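Long-range contacts in beta-xylosidase (Uncultured organism, PDB 4MLG), which probably hydrolyses beta-1,4-xylosidic bonds to release xylose from the non-reducing ends of xylo-oligosaccharides, as a family 43 glycoside hydrolase: residues D11-P16 with I27-D32; P16-F21 with H274-E279; K94-F99 with V112-R117; F221-W226 with S237-D242. All coordinates share one frame; numbering follows the deposited sequence.

Contact 1: residues D11-P16 with I27-D32; sequences DYMADP and IYPSHD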
loop_
_atom_site.group_PDB
_atom_site.type_symbol
_atom_site.label_atom_id
_atom_site.label_comp_id
_atom_site.label_asym_id
_atom_site.label_seq_id
_atom_site.Cartn_x
_atom_site.Cartn_y
_atom_site.Cartn_z
ATOM N N ASP A 11 -0.991 1.955 34.200
ATOM C CA ASP A 11 -0.567 1.433 32.905
ATOM C C ASP A 11 0.248 2.470 32.138
ATOM O O ASP A 11 0.351 3.622 32.556
ATOM C CB ASP A 11 -1.786 1.005 32.083
ATOM C CG ASP A 11 -1.520 -0.226 31.237
ATOM O OD1 ASP A 11 -0.351 -0.452 30.858
ATOM O OD2 ASP A 11 -2.482 -0.970 30.953
ATOM N N TYR A 12 0.827 2.056 31.013
ATOM C CA TYR A 12 1.607 2.965 30.179
ATOM C C TYR A 12 0.825 3.419 28.947
ATOM O O TYR A 12 0.713 2.686 27.965
ATOM C CB TYR A 12 2.931 2.321 29.759
ATOM C CG TYR A 12 3.902 2.106 30.901
ATOM C CD1 TYR A 12 4.496 3.184 31.545
ATOM C CD2 TYR A 12 4.233 0.826 31.328
ATOM C CE1 TYR A 12 5.385 2.995 32.585
ATOM C CE2 TYR A 12 5.123 0.627 32.368
ATOM C CZ TYR A 12 5.695 1.714 32.993
ATOM O OH TYR A 12 6.580 1.519 34.028
ATOM N N MET A 13 0.287 4.633 29.008
ATOM C CA MET A 13 -0.461 5.197 27.890
ATOM C C MET A 13 0.265 6.408 27.307
ATOM O O MET A 13 0.690 7.300 28.043
ATOM C CB MET A 13 -1.873 5.583 28.332
ATOM C CG MET A 13 -2.678 4.430 28.905
ATOM S SD MET A 13 -3.071 3.167 27.680
ATOM C CE MET A 13 -3.797 1.906 28.724
ATOM N N ALA A 14 0.403 6.435 25.985
ATOM C CA ALA A 14 1.178 7.476 25.318
ATOM C C ALA A 14 0.424 8.114 24.158
ATOM O O ALA A 14 -0.650 7.653 23.778
ATOM C CB ALA A 14 2.497 6.913 24.830
ATOM N N ASP A 15 1.014 9.168 23.598
ATOM C CA ASP A 15 0.439 9.904 22.472
ATOM C C ASP A 15 -1.013 10.313 22.718
ATOM O O ASP A 15 -1.900 9.942 21.949
ATOM C CB ASP A 15 0.534 9.075 21.187
ATOM C CG ASP A 15 1.901 8.448 20.996
ATOM O OD1 ASP A 15 2.913 9.118 21.292
ATOM O OD2 ASP A 15 1.962 7.281 20.554
ATOM N N PRO A 16 -1.261 11.088 23.787
ATOM C CA PRO A 16 -2.644 11.388 24.169
ATOM C C PRO A 16 -3.331 12.319 23.178
ATOM O O PRO A 16 -2.701 13.230 22.640
ATOM C CB PRO A 16 -2.486 12.081 25.521
ATOM C CG PRO A 16 -1.156 12.733 25.441
ATOM C CD PRO A 16 -0.291 11.806 24.633
ATOM N N ILE A 27 -9.915 11.081 26.424
ATOM C CA ILE A 27 -8.552 10.955 25.927
ATOM C C ILE A 27 -8.403 9.667 25.125
ATOM O O ILE A 27 -8.917 8.620 25.516
ATOM C CB ILE A 27 -7.527 10.961 27.074
ATOM C CG1 ILE A 27 -7.865 12.056 28.087
ATOM C CG2 ILE A 27 -6.120 11.152 26.528
ATOM C CD1 ILE A 27 -6.921 12.111 29.265
ATOM N N TYR A 28 -7.702 9.750 23.999
ATOM C CA TYR A 28 -7.474 8.585 23.153
ATOM C C TYR A 28 -5.982 8.359 22.936
ATOM O O TYR A 28 -5.433 8.745 21.904
ATOM C CB TYR A 28 -8.191 8.754 21.812
ATOM C CG TYR A 28 -9.680 8.979 21.949
ATOM C CD1 TYR A 28 -10.555 7.906 22.048
ATOM C CD2 TYR A 28 -10.209 10.264 21.984
ATOM C CE1 TYR A 28 -11.916 8.104 22.175
ATOM C CE2 TYR A 28 -11.570 10.471 22.111
ATOM C CZ TYR A 28 -12.418 9.386 22.206
ATOM O OH TYR A 28 -13.774 9.582 22.334
ATOM N N PRO A 29 -5.319 7.734 23.921
ATOM C CA PRO A 29 -3.872 7.521 23.877
ATOM C C PRO A 29 -3.497 6.166 23.284
ATOM O O PRO A 29 -4.342 5.278 23.191
ATOM C CB PRO A 29 -3.495 7.543 25.356
ATOM C CG PRO A 29 -4.676 6.910 26.026
ATOM C CD PRO A 29 -5.894 7.294 25.206
ATOM N N SER A 30 -2.237 6.021 22.885
ATOM C CA SER A 30 -1.702 4.723 22.499
ATOM C C SER A 30 -1.443 3.915 23.766
ATOM O O SER A 30 -1.406 4.475 24.861
ATOM C CB SER A 30 -0.405 4.891 21.708
ATOM O OG SER A 30 -0.591 5.741 20.593
ATOM N N HIS A 31 -1.264 2.604 23.626
ATOM C CA HIS A 31 -1.021 1.750 24.786
ATOM C C HIS A 31 0.353 1.085 24.727
ATOM O O HIS A 31 0.525 0.055 24.079
ATOM C CB HIS A 31 -2.116 0.687 24.914
ATOM C CG HIS A 31 -2.012 -0.148 26.155
ATOM N ND1 HIS A 31 -2.840 -1.223 26.399
ATOM C CD2 HIS A 31 -1.181 -0.064 27.222
ATOM C CE1 HIS A 31 -2.522 -1.766 27.561
ATOM N NE2 HIS A 31 -1.519 -1.082 28.080
ATOM N N ASP A 32 1.323 1.673 25.420
ATOM C CA ASP A 32 2.661 1.101 25.497
ATOM C C ASP A 32 2.701 -0.129 26.398
ATOM O O ASP A 32 2.154 -0.123 27.502
ATOM C CB ASP A 32 3.664 2.140 26.003
ATOM C CG ASP A 32 4.094 3.111 24.922
ATOM O OD1 ASP A 32 4.123 2.711 23.740
ATOM O OD2 ASP A 32 4.414 4.271 25.256
#
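D11 reaches across to H31: its carboxylate stands at about a right angle to the imidazole, and H31 NE2 gives a weak hydrogen bond to D11 OD1 (3.1 Å). OD1 also accepts the backbone N of Y12. The antiparallel pairing of strands 12-14 and 24-32 begins loosely at Y12, whose O lies at the edge of the H31 ring. M13 and H31 form a non-hydrogen-bonded pair. The M13 chain bends at chi2 (-67°) and lays its methyl CE over the centre of the imidazole face, 3.7 Å from the centroid, a CH-pi contact. M13 CB also rests on P29 CG (3.9 Å). A14 pairs with S30, A14 N bonding to S30 O at 2.9 Å. D15 leaves the strand with positive phi, and S30 OG donates to the anti lone pair of D15 OD2 (3.0 Å). P16 closes the contact with CB against I27 CG2 (3.9 Å). The chemistry thus changes along the segment, from a weak polar link at D11, through backbone bonds and the M13-H31 contact, to the buried carboxylate of D15, which S30 helps to position beside a bound sulfate; buried D32 has its salt bridge with R301.

Contact 2: residues P16-F21 with H274-E279; sequences PAAHVF and HHSIVE. With CA (calcium ion), chain M; SO4 (sulfate ion), chain N.
P16 and A18 are joined by the hydroxyl of S276, which stitches together two blades of the five-bladed beta-propeller expected of family 43. Strand 18-21 belongs to the first blade. Strand 276-280 is the edge strand of the last, the blade completed by the N-terminal strand 5-6, so the contact lies where the ring of blades closes. The two strands run roughly parallel, their axes 27° apart and 6.8 Å at closest approach, and side chains rather than backbone pairing hold them together.

The hydrogen bonds centre on S276. With chi1 at 65°, OG sits between its own backbone N and carbonyl carbon and faces the turn into strand 18-21. It donates to P16 O at 3.1 Å, approaching from well above the carbonyl plane, and accepts A18 N, also at 3.1 Å. One hydroxyl thereby bridges the backbone O of P16 and the backbone N of A18, with A17 between them.

Apolar contact follows further along. V278 divides its branches: CG1 meets A18 CB at 3.6 Å, while CG2 crosses toward V20 CG2 at 3.7 Å. F287 of the last blade packs against both A18 and S276.

Metal binding sits at the inner end. D85 of another blade shares the calcium ion with H274, whose ND1 makes a weak hydrogen bond to O2 of a sulfate, probably from the crystallisation liquor. The calcium ion lies in the plane of the H274 imidazole, 2.8 Å from NE2.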
loop_
_atom_site.group_PDB
_atom_site.type_symbol
_atom_site.label_atom_id
_atom_site.label_comp_id
_atom_site.label_asym_id
_atom_site.label_seq_id
_atom_site.Cartn_x
_atom_site.Cartn_y
_atom_site.Cartn_z
ATOM N N PRO A 16 -1.261 11.088 23.787
ATOM C CA PRO A 16 -2.644 11.388 24.169
ATOM C C PRO A 16 -3.331 12.319 23.178
ATOM O O PRO A 16 -2.701 13.230 22.640
ATOM C CB PRO A 16 -2.486 12.081 25.521
ATOM C CG PRO A 16 -1.156 12.733 25.441
ATOM C CD PRO A 16 -0.291 11.806 24.633
ATOM N N ALA A 17 -4.614 12.076 22.940
ATOM C CA ALA A 17 -5.418 12.922 22.073
ATOM C C ALA A 17 -6.706 13.271 22.799
ATOM O O ALA A 17 -7.604 12.436 22.921
ATOM C CB ALA A 17 -5.719 12.209 20.770
ATOM N N ALA A 18 -6.797 14.505 23.282
ATOM C CA ALA A 18 -7.920 14.910 24.120
ATOM C C ALA A 18 -9.001 15.672 23.354
ATOM O O ALA A 18 -8.709 16.527 22.517
ATOM C CB ALA A 18 -7.426 15.725 25.303
ATOM N N HIS A 19 -10.254 15.342 23.652
ATOM C CA HIS A 19 -11.403 15.992 23.037
ATOM C C HIS A 19 -12.492 16.196 24.079
ATOM O O HIS A 19 -12.549 15.477 25.078
ATOM C CB HIS A 19 -11.951 15.146 21.887
ATOM C CG HIS A 19 -11.024 15.038 20.718
ATOM N ND1 HIS A 19 -11.196 15.770 19.563
ATOM C CD2 HIS A 19 -9.919 14.281 20.523
ATOM C CE1 HIS A 19 -10.234 15.471 18.708
ATOM N NE2 HIS A 19 -9.447 14.569 19.266
ATOM N N VAL A 20 -13.359 17.173 23.841
ATOM C CA VAL A 20 -14.466 17.440 24.748
ATOM C C VAL A 20 -15.788 16.964 24.153
ATOM O O VAL A 20 -16.305 17.553 23.203
ATOM C CB VAL A 20 -14.571 18.935 25.092
ATOM C CG1 VAL A 20 -15.655 19.160 26.131
ATOM C CG2 VAL A 20 -13.234 19.452 25.596
ATOM N N PHE A 21 -16.326 15.889 24.721
ATOM C CA PHE A 21 -17.588 15.325 24.264
ATOM C C PHE A 21 -18.580 15.274 25.420
ATOM O O PHE A 21 -18.265 14.746 26.485
ATOM C CB PHE A 21 -17.368 13.916 23.711
ATOM C CG PHE A 21 -16.493 13.871 22.490
ATOM C CD1 PHE A 21 -16.645 14.803 21.475
ATOM C CD2 PHE A 21 -15.514 12.899 22.361
ATOM C CE1 PHE A 21 -15.840 14.761 20.349
ATOM C CE2 PHE A 21 -14.706 12.853 21.239
ATOM C CZ PHE A 21 -14.868 13.785 20.232
ATOM N N HIS A 274 4.954 13.667 22.641
ATOM C CA HIS A 274 3.710 13.703 21.881
ATOM C C HIS A 274 2.656 14.430 22.699
ATOM O O HIS A 274 2.701 14.404 23.927
ATOM C CB HIS A 274 3.242 12.284 21.570
ATOM C CG HIS A 274 2.419 12.176 20.325
ATOM N ND1 HIS A 274 2.881 11.567 19.180
ATOM C CD2 HIS A 274 1.164 12.601 20.047
ATOM C CE1 HIS A 274 1.946 11.618 18.249
ATOM N NE2 HIS A 274 0.895 12.243 18.748
ATOM N N HIS A 275 1.702 15.069 22.029
ATOM C CA HIS A 275 0.788 15.963 22.731
ATOM C C HIS A 275 -0.581 16.125 22.081
ATOM O O HIS A 275 -0.867 15.552 21.029
ATOM C CB HIS A 275 1.414 17.346 22.821
ATOM C CG HIS A 275 1.387 18.085 21.522
ATOM N ND1 HIS A 275 2.103 17.671 20.420
ATOM C CD2 HIS A 275 0.708 19.190 21.137
ATOM C CE1 HIS A 275 1.879 18.498 19.416
ATOM N NE2 HIS A 275 1.034 19.429 19.824
ATOM N N SER A 276 -1.410 16.936 22.732
ATOM C CA SER A 276 -2.698 17.371 22.204
ATOM C C SER A 276 -3.196 18.542 23.046
ATOM O O SER A 276 -3.189 18.476 24.276
ATOM C CB SER A 276 -3.720 16.233 22.230
ATOM O OG SER A 276 -4.012 15.838 23.559
ATOM N N ILE A 277 -3.622 19.612 22.382
ATOM C CA ILE A 277 -4.069 20.818 23.074
ATOM C C ILE A 277 -5.585 20.984 22.988
ATOM O O ILE A 277 -6.167 20.892 21.907
ATOM C CB ILE A 277 -3.382 22.072 22.503
ATOM C CG1 ILE A 277 -1.863 21.885 22.496
ATOM C CG2 ILE A 277 -3.773 23.305 23.300
ATOM C CD1 ILE A 277 -1.103 23.065 21.945
ATOM N N VAL A 278 -6.217 21.233 24.131
ATOM C CA VAL A 278 -7.670 21.345 24.193
ATOM C C VAL A 278 -8.095 22.245 25.353
ATOM O O VAL A 278 -7.424 22.302 26.384
ATOM C CB VAL A 278 -8.327 19.948 24.328
ATOM C CG1 VAL A 278 -7.952 19.304 25.655
ATOM C CG2 VAL A 278 -9.838 20.035 24.176
ATOM N N GLU A 279 -9.198 22.965 25.172
ATOM C CA GLU A 279 -9.744 23.813 26.225
ATOM C C GLU A 279 -10.824 23.066 26.999
ATOM O O GLU A 279 -11.730 22.480 26.406
ATOM C CB GLU A 279 -10.325 25.098 25.630
ATOM C CG GLU A 279 -10.903 26.059 26.661
ATOM C CD GLU A 279 -11.543 27.282 26.028
ATOM O OE1 GLU A 279 -11.933 27.204 24.844
ATOM O OE2 GLU A 279 -11.656 28.322 26.713
HETATM CA CA CA M . -1.645 13.093 17.965
HETATM S S SO4 N . 4.733 7.524 17.729
HETATM O O1 SO4 N . 4.209 6.749 18.849
HETATM O O2 SO4 N . 4.473 8.943 17.949
HETATM O O3 SO4 N . 6.172 7.301 17.615
HETATM O O4 SO4 N . 4.068 7.102 16.500
#

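Contact 3: residues K94-F99 with V112-R117; sequences KYYMYF and VAISDR
Y95 and S115, like M97 and A113, face each other as antiparallel hydrogen-bonded pairs; the axes of 94-99 and 112-115 come within 4.6 Å, their directions 155° apart. Y95 N to S115 O is 3.0 Å and almost straight at 174°, while M97 N to A113 O is 2.7 Å. Y96 with I114, between them, and Y98 with V112, beyond M97 and A113, are non-hydrogen-bonded pairs.

On the face of Y96, Y98, V112 and I114, tyrosines from one strand lie against aliphatic side chains from the other. Y96 lies alongside I114, Y96 CE1 meeting I114 CD1 at 3.9 Å. V112 CG1 reaches the edge of the Y96 ring, and V112 CG2 comes to 3.6 Å from Y98 CE1. On the other face M97 CB packs on A113 CB (4.1 Å). The F99 ring swings across (chi1 58°), CE2 lying 4.0 Å from A113 CB. Y95 CD2 lies 3.6 Å from R117 C, with S115 O and D116 O at the ring edge, near its plane.

The four cross-strand bonds thus serve the hydrogen-bonded pairs, while Y96, Y98, V112 and I114 bond outward to flanking strands; side-chain contact is largely apolar, as suits a hairpin within a propeller blade.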
loop_
_atom_site.group_PDB
_atom_site.type_symbol
_atom_site.label_atom_id
_atom_site.label_comp_id
_atom_site.label_asym_id
_atom_site.label_seq_id
_atom_site.Cartn_x
_atom_site.Cartn_y
_atom_site.Cartn_z
ATOM N N LYS A 94 -21.994 10.392 14.922
ATOM C CA LYS A 94 -21.115 9.255 15.181
ATOM C C LYS A 94 -19.676 9.692 15.440
ATOM O O LYS A 94 -19.285 10.810 15.107
ATOM C CB LYS A 94 -21.170 8.256 14.023
ATOM C CG LYS A 94 -22.518 7.572 13.861
ATOM C CD LYS A 94 -22.511 6.592 12.699
ATOM C CE LYS A 94 -22.275 7.302 11.378
ATOM N NZ LYS A 94 -23.334 8.310 11.085
ATOM N N TYR A 95 -18.893 8.799 16.038
ATOM C CA TYR A 95 -17.497 9.086 16.349
ATOM C C TYR A 95 -16.562 8.265 15.465
ATOM O O TYR A 95 -16.610 7.035 15.466
ATOM C CB TYR A 95 -17.211 8.817 17.828
ATOM C CG TYR A 95 -17.972 9.720 18.777
ATOM C CD1 TYR A 95 -17.371 10.844 19.332
ATOM C CD2 TYR A 95 -19.290 9.448 19.119
ATOM C CE1 TYR A 95 -18.063 11.671 20.201
ATOM C CE2 TYR A 95 -19.990 10.269 19.983
ATOM C CZ TYR A 95 -19.371 11.377 20.522
ATOM O OH TYR A 95 -20.068 12.194 21.385
ATOM N N TYR A 96 -15.718 8.958 14.708
ATOM C CA TYR A 96 -14.806 8.304 13.779
ATOM C C TYR A 96 -13.384 8.280 14.321
ATOM O O TYR A 96 -12.751 9.325 14.479
ATOM C CB TYR A 96 -14.832 9.012 12.422
ATOM C CG TYR A 96 -16.175 8.953 11.727
ATOM C CD1 TYR A 96 -16.471 7.932 10.835
ATOM C CD2 TYR A 96 -17.146 9.919 11.963
ATOM C CE1 TYR A 96 -17.694 7.872 10.198
ATOM C CE2 TYR A 96 -18.373 9.867 11.331
ATOM C CZ TYR A 96 -18.642 8.841 10.448
ATOM O OH TYR A 96 -19.861 8.780 9.812
ATOM N N MET A 97 -12.885 7.082 14.612
ATOM C CA MET A 97 -11.512 6.925 15.078
ATOM C C MET A 97 -10.570 6.653 13.912
ATOM O O MET A 97 -10.783 5.722 13.136
ATOM C CB MET A 97 -11.408 5.795 16.102
ATOM C CG MET A 97 -9.979 5.463 16.498
ATOM S SD MET A 97 -9.874 4.134 17.711
ATOM C CE MET A 97 -10.718 4.875 19.105
ATOM N N TYR A 98 -9.530 7.470 13.790
ATOM C CA TYR A 98 -8.552 7.299 12.724
ATOM C C TYR A 98 -7.233 6.777 13.280
ATOM O O TYR A 98 -6.515 7.489 13.981
ATOM C CB TYR A 98 -8.341 8.615 11.972
ATOM C CG TYR A 98 -9.563 9.074 11.210
ATOM C CD1 TYR A 98 -9.702 8.805 9.856
ATOM C CD2 TYR A 98 -10.585 9.768 11.847
ATOM C CE1 TYR A 98 -10.815 9.222 9.155
ATOM C CE2 TYR A 98 -11.703 10.189 11.154
ATOM C CZ TYR A 98 -11.813 9.912 9.809
ATOM O OH TYR A 98 -12.924 10.326 9.115
ATOM N N PHE A 99 -6.925 5.525 12.961
ATOM C CA PHE A 99 -5.739 4.868 13.494
ATOM C C PHE A 99 -4.726 4.542 12.402
ATOM O O PHE A 99 -5.097 4.134 11.303
ATOM C CB PHE A 99 -6.129 3.588 14.240
ATOM C CG PHE A 99 -6.869 2.590 13.392
ATOM C CD1 PHE A 99 -6.185 1.608 12.692
ATOM C CD2 PHE A 99 -8.252 2.628 13.302
ATOM C CE1 PHE A 99 -6.864 0.693 11.911
ATOM C CE2 PHE A 99 -8.936 1.713 12.525
ATOM C CZ PHE A 99 -8.241 0.744 11.829
ATOM N N VAL A 112 -10.249 3.387 9.602
ATOM C CA VAL A 112 -11.348 4.058 10.286
ATOM C C VAL A 112 -12.146 3.092 11.159
ATOM O O VAL A 112 -12.539 2.015 10.711
ATOM C CB VAL A 112 -12.301 4.736 9.284
ATOM C CG1 VAL A 112 -13.480 5.367 10.010
ATOM C CG2 VAL A 112 -11.557 5.777 8.466
ATOM N N ALA A 113 -12.373 3.484 12.410
ATOM C CA ALA A 113 -13.225 2.723 13.316
ATOM C C ALA A 113 -14.363 3.613 13.807
ATOM O O ALA A 113 -14.142 4.767 14.169
ATOM C CB ALA A 113 -12.415 2.190 14.480
ATOM N N ILE A 114 -15.579 3.071 13.822
ATOM C CA ILE A 114 -16.772 3.864 14.109
ATOM C C ILE A 114 -17.490 3.411 15.384
ATOM O O ILE A 114 -17.546 2.219 15.683
ATOM C CB ILE A 114 -17.763 3.810 12.925
ATOM C CG1 ILE A 114 -17.027 4.025 11.599
ATOM C CG2 ILE A 114 -18.871 4.838 13.094
ATOM C CD1 ILE A 114 -17.930 4.000 10.384
ATOM N N SER A 115 -18.030 4.373 16.130
ATOM C CA SER A 115 -18.818 4.083 17.324
ATOM C C SER A 115 -19.969 5.077 17.473
ATOM O O SER A 115 -19.922 6.180 16.928
ATOM C CB SER A 115 -17.937 4.112 18.574
ATOM O OG SER A 115 -18.701 3.869 19.744
ATOM N N ASP A 116 -21.002 4.684 18.214
ATOM C CA ASP A 116 -22.159 5.547 18.433
ATOM C C ASP A 116 -21.962 6.463 19.637
ATOM O O ASP A 116 -22.702 7.428 19.821
ATOM C CB ASP A 116 -23.429 4.712 18.610
ATOM C CG ASP A 116 -23.907 4.095 17.310
ATOM O OD1 ASP A 116 -23.854 4.782 16.268
ATOM O OD2 ASP A 116 -24.333 2.921 17.329
ATOM N N ARG A 117 -20.963 6.151 20.455
ATOM C CA ARG A 117 -20.646 6.959 21.627
ATOM C C ARG A 117 -19.128 7.060 21.799
ATOM O O ARG A 117 -18.400 6.157 21.385
ATOM C CB ARG A 117 -21.338 6.390 22.872
ATOM C CG ARG A 117 -21.106 4.913 23.118
ATOM C CD ARG A 117 -22.151 4.363 24.079
ATOM N NE ARG A 117 -21.850 2.999 24.499
ATOM C CZ ARG A 117 -21.309 2.681 25.669
ATOM N NH1 ARG A 117 -21.014 3.632 26.545
ATOM N NH2 ARG A 117 -21.068 1.412 25.970
#

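Contact 4: residues F221-W226 with S237-D242; sequences FFEASW and SYSTGD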
loop_
_atom_site.group_PDB
_atom_site.type_symbol
_atom_site.label_atom_id
_atom_site.label_comp_id
_atom_site.label_asym_id
_atom_site.label_seq_id
_atom_site.Cartn_x
_atom_site.Cartn_y
_atom_site.Cartn_z
ATOM N N PHE A 221 9.546 19.860 10.993
ATOM C CA PHE A 221 8.521 18.893 11.366
ATOM C C PHE A 221 9.071 17.469 11.400
ATOM O O PHE A 221 9.804 17.056 10.501
ATOM C CB PHE A 221 7.338 18.964 10.399
ATOM C CG PHE A 221 6.279 17.931 10.665
ATOM C CD1 PHE A 221 5.328 18.133 11.655
ATOM C CD2 PHE A 221 6.233 16.757 9.929
ATOM C CE1 PHE A 221 4.352 17.181 11.906
ATOM C CE2 PHE A 221 5.261 15.802 10.174
ATOM C CZ PHE A 221 4.318 16.015 11.164
ATOM N N PHE A 222 8.707 16.726 12.441
ATOM C CA PHE A 222 9.088 15.323 12.556
ATOM C C PHE A 222 7.843 14.443 12.634
ATOM O O PHE A 222 7.675 13.532 11.827
ATOM C CB PHE A 222 9.980 15.096 13.782
ATOM C CG PHE A 222 10.606 13.725 13.837
ATOM C CD1 PHE A 222 11.841 13.487 13.252
ATOM C CD2 PHE A 222 9.961 12.676 14.473
ATOM C CE1 PHE A 222 12.420 12.227 13.299
ATOM C CE2 PHE A 222 10.532 11.414 14.525
ATOM C CZ PHE A 222 11.762 11.190 13.937
ATOM N N GLU A 223 6.975 14.723 13.604
ATOM C CA GLU A 223 5.753 13.946 13.800
ATOM C C GLU A 223 4.791 14.651 14.754
ATOM O O GLU A 223 5.002 15.809 15.115
ATOM C CB GLU A 223 6.081 12.556 14.352
ATOM C CG GLU A 223 6.663 12.581 15.757
ATOM C CD GLU A 223 6.885 11.196 16.328
ATOM O OE1 GLU A 223 6.835 10.217 15.555
ATOM O OE2 GLU A 223 7.107 11.090 17.553
ATOM N N ALA A 224 3.737 13.938 15.148
ATOM C CA ALA A 224 2.758 14.419 16.127
ATOM C C ALA A 224 2.025 15.695 15.712
ATOM O O ALA A 224 2.027 16.682 16.446
ATOM C CB ALA A 224 3.409 14.601 17.498
ATOM N N SER A 225 1.392 15.667 14.543
ATOM C CA SER A 225 0.616 16.810 14.068
ATOM C C SER A 225 -0.583 17.085 14.968
ATOM O O SER A 225 -1.269 16.160 15.400
ATOM C CB SER A 225 0.137 16.579 12.633
ATOM O OG SER A 225 1.207 16.661 11.709
ATOM N N TRP A 226 -0.830 18.361 15.250
ATOM C CA TRP A 226 -2.022 18.764 15.989
ATOM C C TRP A 226 -2.450 20.177 15.602
ATOM O O TRP A 226 -1.612 21.032 15.324
ATOM C CB TRP A 226 -1.795 18.673 17.500
ATOM C CG TRP A 226 -3.042 18.914 18.296
ATOM C CD1 TRP A 226 -3.448 20.094 18.848
ATOM C CD2 TRP A 226 -4.054 17.952 18.617
ATOM N NE1 TRP A 226 -4.648 19.924 19.498
ATOM C CE2 TRP A 226 -5.041 18.618 19.371
ATOM C CE3 TRP A 226 -4.221 16.590 18.343
ATOM C CZ2 TRP A 226 -6.177 17.970 19.853
ATOM C CZ3 TRP A 226 -5.349 15.948 18.823
ATOM C CH2 TRP A 226 -6.312 16.639 19.569
ATOM N N SER A 237 0.681 22.674 16.057
ATOM C CA SER A 237 1.779 22.214 16.894
ATOM C C SER A 237 2.235 20.823 16.464
ATOM O O SER A 237 1.491 20.092 15.804
ATOM C CB SER A 237 1.373 22.223 18.366
ATOM O OG SER A 237 0.209 21.445 18.582
ATOM N N TYR A 238 3.459 20.463 16.839
ATOM C CA TYR A 238 4.069 19.224 16.369
ATOM C C TYR A 238 5.313 18.858 17.170
ATOM O O TYR A 238 5.798 19.649 17.979
ATOM C CB TYR A 238 4.430 19.344 14.886
ATOM C CG TYR A 238 5.350 20.505 14.570
ATOM C CD1 TYR A 238 6.721 20.319 14.454
ATOM C CD2 TYR A 238 4.846 21.787 14.385
ATOM C CE1 TYR A 238 7.563 21.375 14.165
ATOM C CE2 TYR A 238 5.680 22.848 14.097
ATOM C CZ TYR A 238 7.037 22.637 13.988
ATOM O OH TYR A 238 7.871 23.692 13.701
ATOM N N SER A 239 5.826 17.653 16.932
ATOM C CA SER A 239 7.052 17.186 17.574
ATOM C C SER A 239 8.237 17.296 16.619
ATOM O O SER A 239 8.087 17.125 15.410
ATOM C CB SER A 239 6.895 15.737 18.039
ATOM O OG SER A 239 8.137 15.187 18.442
ATOM N N THR A 240 9.415 17.577 17.168
ATOM C CA THR A 240 10.612 17.745 16.353
ATOM C C THR A 240 11.546 16.541 16.448
ATOM O O THR A 240 12.668 16.578 15.941
ATOM C CB THR A 240 11.388 19.014 16.741
ATOM O OG1 THR A 240 11.861 18.894 18.088
ATOM C CG2 THR A 240 10.500 20.243 16.621
ATOM N N GLY A 241 11.082 15.483 17.104
ATOM C CA GLY A 241 11.801 14.221 17.136
ATOM C C GLY A 241 13.138 14.221 17.855
ATOM O O GLY A 241 13.195 14.178 19.084
ATOM N N ASP A 242 14.219 14.265 17.080
ATOM C CA ASP A 242 15.566 14.114 17.624
ATOM C C ASP A 242 16.064 15.329 18.406
ATOM O O ASP A 242 17.175 15.315 18.937
ATOM C CB ASP A 242 16.557 13.746 16.517
ATOM C CG ASP A 242 16.612 14.783 15.415
ATOM O OD1 ASP A 242 15.616 15.514 15.232
ATOM O OD2 ASP A 242 17.652 14.863 14.727
#
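F222 lays one face of its ring over G241, the glycine CA standing 3.8 Å from the ring centroid and displaced toward the rim, a CH-pi contact. CG of F222 is anti to its backbone N (chi1 -170°), which carries the ring out over the turn after strand 237-239. The glycine has no side chain to come between ring and backbone. S239 OG shapes that turn by accepting G241 N, an ST turn.

F221, the preceding residue, goes to a different partner. Its ring and that of Y238 are inclined at 51°, neither stacked nor edge-to-face, with centroids 5.8 Å apart; the closest touch is F221 CD1 on Y238 CB at 3.6 Å, at the edge of the phenylalanine ring. E223 and S239 lie on one face of the sheet, CG of the glutamate 3.9 Å from S239 CB, and A224 CB packs on the same S239 CB.

A backbone irregularity accompanies this spread of directions. F222 N and E223 N both donate to S239 O, a classic beta bulge, while S239 N returns a bond to E223 O at 2.7 Å. The register has shifted by one residue when W226 pairs with S237; A224, at positive phi, lies between. There W226 N reaches S237 O at 2.9 Å and the indole leads away.

Within the fold the hairpin has strand 246-251 beyond strand 233-239. Toward the last blade, W226 NE1 bonds to I277 O and S237 OG to H275 NE2, so this hairpin lies against strand 276-280 and the residues just before it.

Contacts 1 and 2, with centres 12 Å apart, share P16, and strand 18-21 of contact 2 pairs in the sheet of contact 1, whereas 276-280 belongs to another sheet. Their segments alternate along the chain. Contacts 3 and 4 are separate hairpins lying, in that order, within the long excursion between the two halves of contact 2. They are the farthest apart, about 24 Å between centres. Each nevertheless touches contact 2: F21 packs on Y95, and W226 and S237 bond to 274-279. Contact 2 thus lies between them at the propeller closure. Contacts 1, 2 and 4 bring D15, H274 and E223 near a bound sulfate, close to the calcium ion of H274, probably the central pocket.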